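Local coordinates for tyrosine-protein phosphatase YwqE (Bacillus subtilis, PDB 3QY7) that removes phosphate from phosphotyrosine in the proteins YwqD, YwqF and Ssb, as a manganese-dependent phosphatase with a TIM-barrel-like fold, at residues 82-87 and 94-99. Numbering follows the deposited sequence.
Sequences RIYGEV and RQLLSL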
loop_
_atom_site.group_PDB
_atom_site.type_symbol
_atom_site.label_atom_id
_atom_site.label_comp_id
_atom_site.label_asym_id
_atom_site.label_seq_id
_atom_site.Cartn_x
_atom_site.Cartn_y
_atom_site.Cartn_z
ATOM N N ARG A 82 -2.527 2.693 10.774
ATOM C CA ARG A 82 -1.473 2.447 11.745
ATOM C C ARG A 82 -2.006 1.450 12.762
ATOM O O ARG A 82 -3.058 1.683 13.370
ATOM C CB ARG A 82 -1.073 3.748 12.435
ATOM C CG ARG A 82 -0.077 3.570 13.588
ATOM C CD ARG A 82 1.326 3.237 13.059
ATOM N NE ARG A 82 1.869 4.308 12.225
ATOM C CZ ARG A 82 2.454 5.407 12.693
ATOM N NH1 ARG A 82 2.586 5.588 14.010
ATOM N NH2 ARG A 82 2.914 6.324 11.847
ATOM N N ILE A 83 -1.269 0.360 12.952
ATOM C CA ILE A 83 -1.711 -0.743 13.803
ATOM C C ILE A 83 -2.079 -0.243 15.198
ATOM O O ILE A 83 -1.442 0.656 15.730
ATOM C CB ILE A 83 -0.636 -1.866 13.861
ATOM C CG1 ILE A 83 -1.198 -3.171 14.445
ATOM C CG2 ILE A 83 0.650 -1.380 14.558
ATOM C CD1 ILE A 83 -0.285 -4.381 14.237
ATOM N N TYR A 84 -3.153 -0.803 15.737
ATOM C CA TYR A 84 -3.526 -0.592 17.144
ATOM C C TYR A 84 -4.319 -1.800 17.595
ATOM O O TYR A 84 -4.708 -2.629 16.776
ATOM C CB TYR A 84 -4.262 0.743 17.373
ATOM C CG TYR A 84 -5.608 0.885 16.697
ATOM C CD1 TYR A 84 -5.700 1.236 15.349
ATOM C CD2 TYR A 84 -6.792 0.698 17.408
ATOM C CE1 TYR A 84 -6.928 1.385 14.734
ATOM C CE2 TYR A 84 -8.029 0.842 16.798
ATOM C CZ TYR A 84 -8.092 1.183 15.451
ATOM O OH TYR A 84 -9.320 1.336 14.838
ATOM N N GLY A 85 -4.524 -1.925 18.906
ATOM C CA GLY A 85 -5.046 -3.169 19.468
ATOM C C GLY A 85 -6.447 -3.554 19.025
ATOM O O GLY A 85 -6.770 -4.739 18.961
ATOM N N GLU A 86 -7.266 -2.554 18.704
ATOM C CA GLU A 86 -8.696 -2.752 18.470
ATOM C C GLU A 86 -9.079 -2.756 16.985
ATOM O O GLU A 86 -10.238 -2.521 16.643
ATOM C CB GLU A 86 -9.510 -1.679 19.214
ATOM C CG GLU A 86 -9.371 -1.687 20.745
ATOM C CD GLU A 86 -8.048 -1.112 21.240
ATOM O OE1 GLU A 86 -7.474 -0.229 20.564
ATOM O OE2 GLU A 86 -7.580 -1.542 22.319
ATOM N N VAL A 87 -8.107 -3.020 16.109
ATOM C CA VAL A 87 -8.368 -3.066 14.661
ATOM C C VAL A 87 -9.486 -4.053 14.290
ATOM O O VAL A 87 -10.378 -3.717 13.513
ATOM C CB VAL A 87 -7.085 -3.369 13.843
ATOM C CG1 VAL A 87 -7.432 -3.815 12.415
ATOM C CG2 VAL A 87 -6.173 -2.149 13.816
ATOM N N ARG A 94 -17.377 -1.374 11.305
ATOM C CA ARG A 94 -17.251 -0.570 10.087
ATOM C C ARG A 94 -16.755 0.856 10.368
ATOM O O ARG A 94 -17.160 1.821 9.716
ATOM C CB ARG A 94 -18.547 -0.619 9.262
ATOM C CG ARG A 94 -18.853 -2.029 8.743
ATOM C CD ARG A 94 -20.084 -2.093 7.849
ATOM N NE ARG A 94 -21.304 -1.783 8.586
ATOM C CZ ARG A 94 -22.093 -0.741 8.333
ATOM N NH1 ARG A 94 -21.808 0.104 7.346
ATOM N NH2 ARG A 94 -23.183 -0.547 9.064
ATOM N N GLN A 95 -15.859 0.970 11.349
ATOM C CA GLN A 95 -15.251 2.242 11.700
ATOM C C GLN A 95 -13.857 2.346 11.077
ATOM O O GLN A 95 -13.160 3.339 11.266
ATOM C CB GLN A 95 -15.197 2.417 13.225
ATOM C CG GLN A 95 -16.551 2.828 13.851
ATOM C CD GLN A 95 -16.724 2.351 15.290
ATOM O OE1 GLN A 95 -15.751 2.222 16.045
ATOM N NE2 GLN A 95 -17.968 2.082 15.674
ATOM N N LEU A 96 -13.485 1.311 10.327
ATOM C CA LEU A 96 -12.287 1.319 9.485
ATOM C C LEU A 96 -12.673 0.821 8.107
ATOM O O LEU A 96 -13.652 0.089 7.954
ATOM C CB LEU A 96 -11.193 0.418 10.059
ATOM C CG LEU A 96 -10.542 0.774 11.395
ATOM C CD1 LEU A 96 -9.682 -0.399 11.837
ATOM C CD2 LEU A 96 -9.731 2.052 11.294
ATOM N N LEU A 97 -11.881 1.203 7.110
ATOM C CA LEU A 97 -12.065 0.741 5.739
ATOM C C LEU A 97 -10.983 -0.254 5.372
ATOM O O LEU A 97 -9.800 -0.049 5.686
ATOM C CB LEU A 97 -11.977 1.923 4.759
ATOM C CG LEU A 97 -13.100 2.952 4.691
ATOM C CD1 LEU A 97 -12.725 4.071 3.764
ATOM C CD2 LEU A 97 -14.404 2.293 4.205
ATOM N N SER A 98 -11.381 -1.341 4.718
ATOM C CA SER A 98 -10.420 -2.178 4.033
ATOM C C SER A 98 -10.221 -1.598 2.633
ATOM O O SER A 98 -10.888 -0.626 2.262
ATOM C CB SER A 98 -10.880 -3.632 3.986
ATOM O OG SER A 98 -12.143 -3.720 3.342
ATOM N N LEU A 99 -9.271 -2.154 1.889
ATOM C CA LEU A 99 -8.927 -1.611 0.577
ATOM C C LEU A 99 -10.063 -1.918 -0.388
ATOM O O LEU A 99 -10.356 -3.070 -0.649
ATOM C CB LEU A 99 -7.588 -2.205 0.089
ATOM C CG LEU A 99 -6.348 -1.898 0.963
ATOM C CD1 LEU A 99 -5.167 -2.681 0.480
ATOM C CD2 LEU A 99 -6.039 -0.378 0.957
#
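In the connection between barrel strands 80-82 and 104-108, Tyr84 and Val87, around the start of helix 87-92, meet Leu96, just after its end. Leu96 points toward the type I turn Tyr84-Val87. The branched end of Leu96 faces the phenol oxygen: Leu96 CD1 lies 3.5 Å and Leu96 CD2 3.6 Å from Tyr84 OH, with Leu96 CG also close. The two side chains approach from opposite directions, and Leu96 CD1 meets the ring obliquely, 4.3 Å from Tyr84 CZ. Val87 comes in at about a right angle to the leucine, with its CG1 4.1 Å from Leu96 CD1. With chi1 at 163°, Val87 CG1 is anti to the backbone N and turned to the leucine, and Val87 CG2 lies 3.7 Å above one face of the Tyr84 ring, offset toward the rim. No hydrogen bond joins the two segments. The phenol oxygen is instead hydrogen-bonded to Asp90 OD2 of the helix, which helps hold it beside the leucine methyls. A Schellman motif ends this helix at Arg94. Leu96 also packs on Asp90 and Leu91 of the helix, Val87 reaches Ile105 of strand 104-108, and the Tyr84 ring meets His43 with nearly parallel planes.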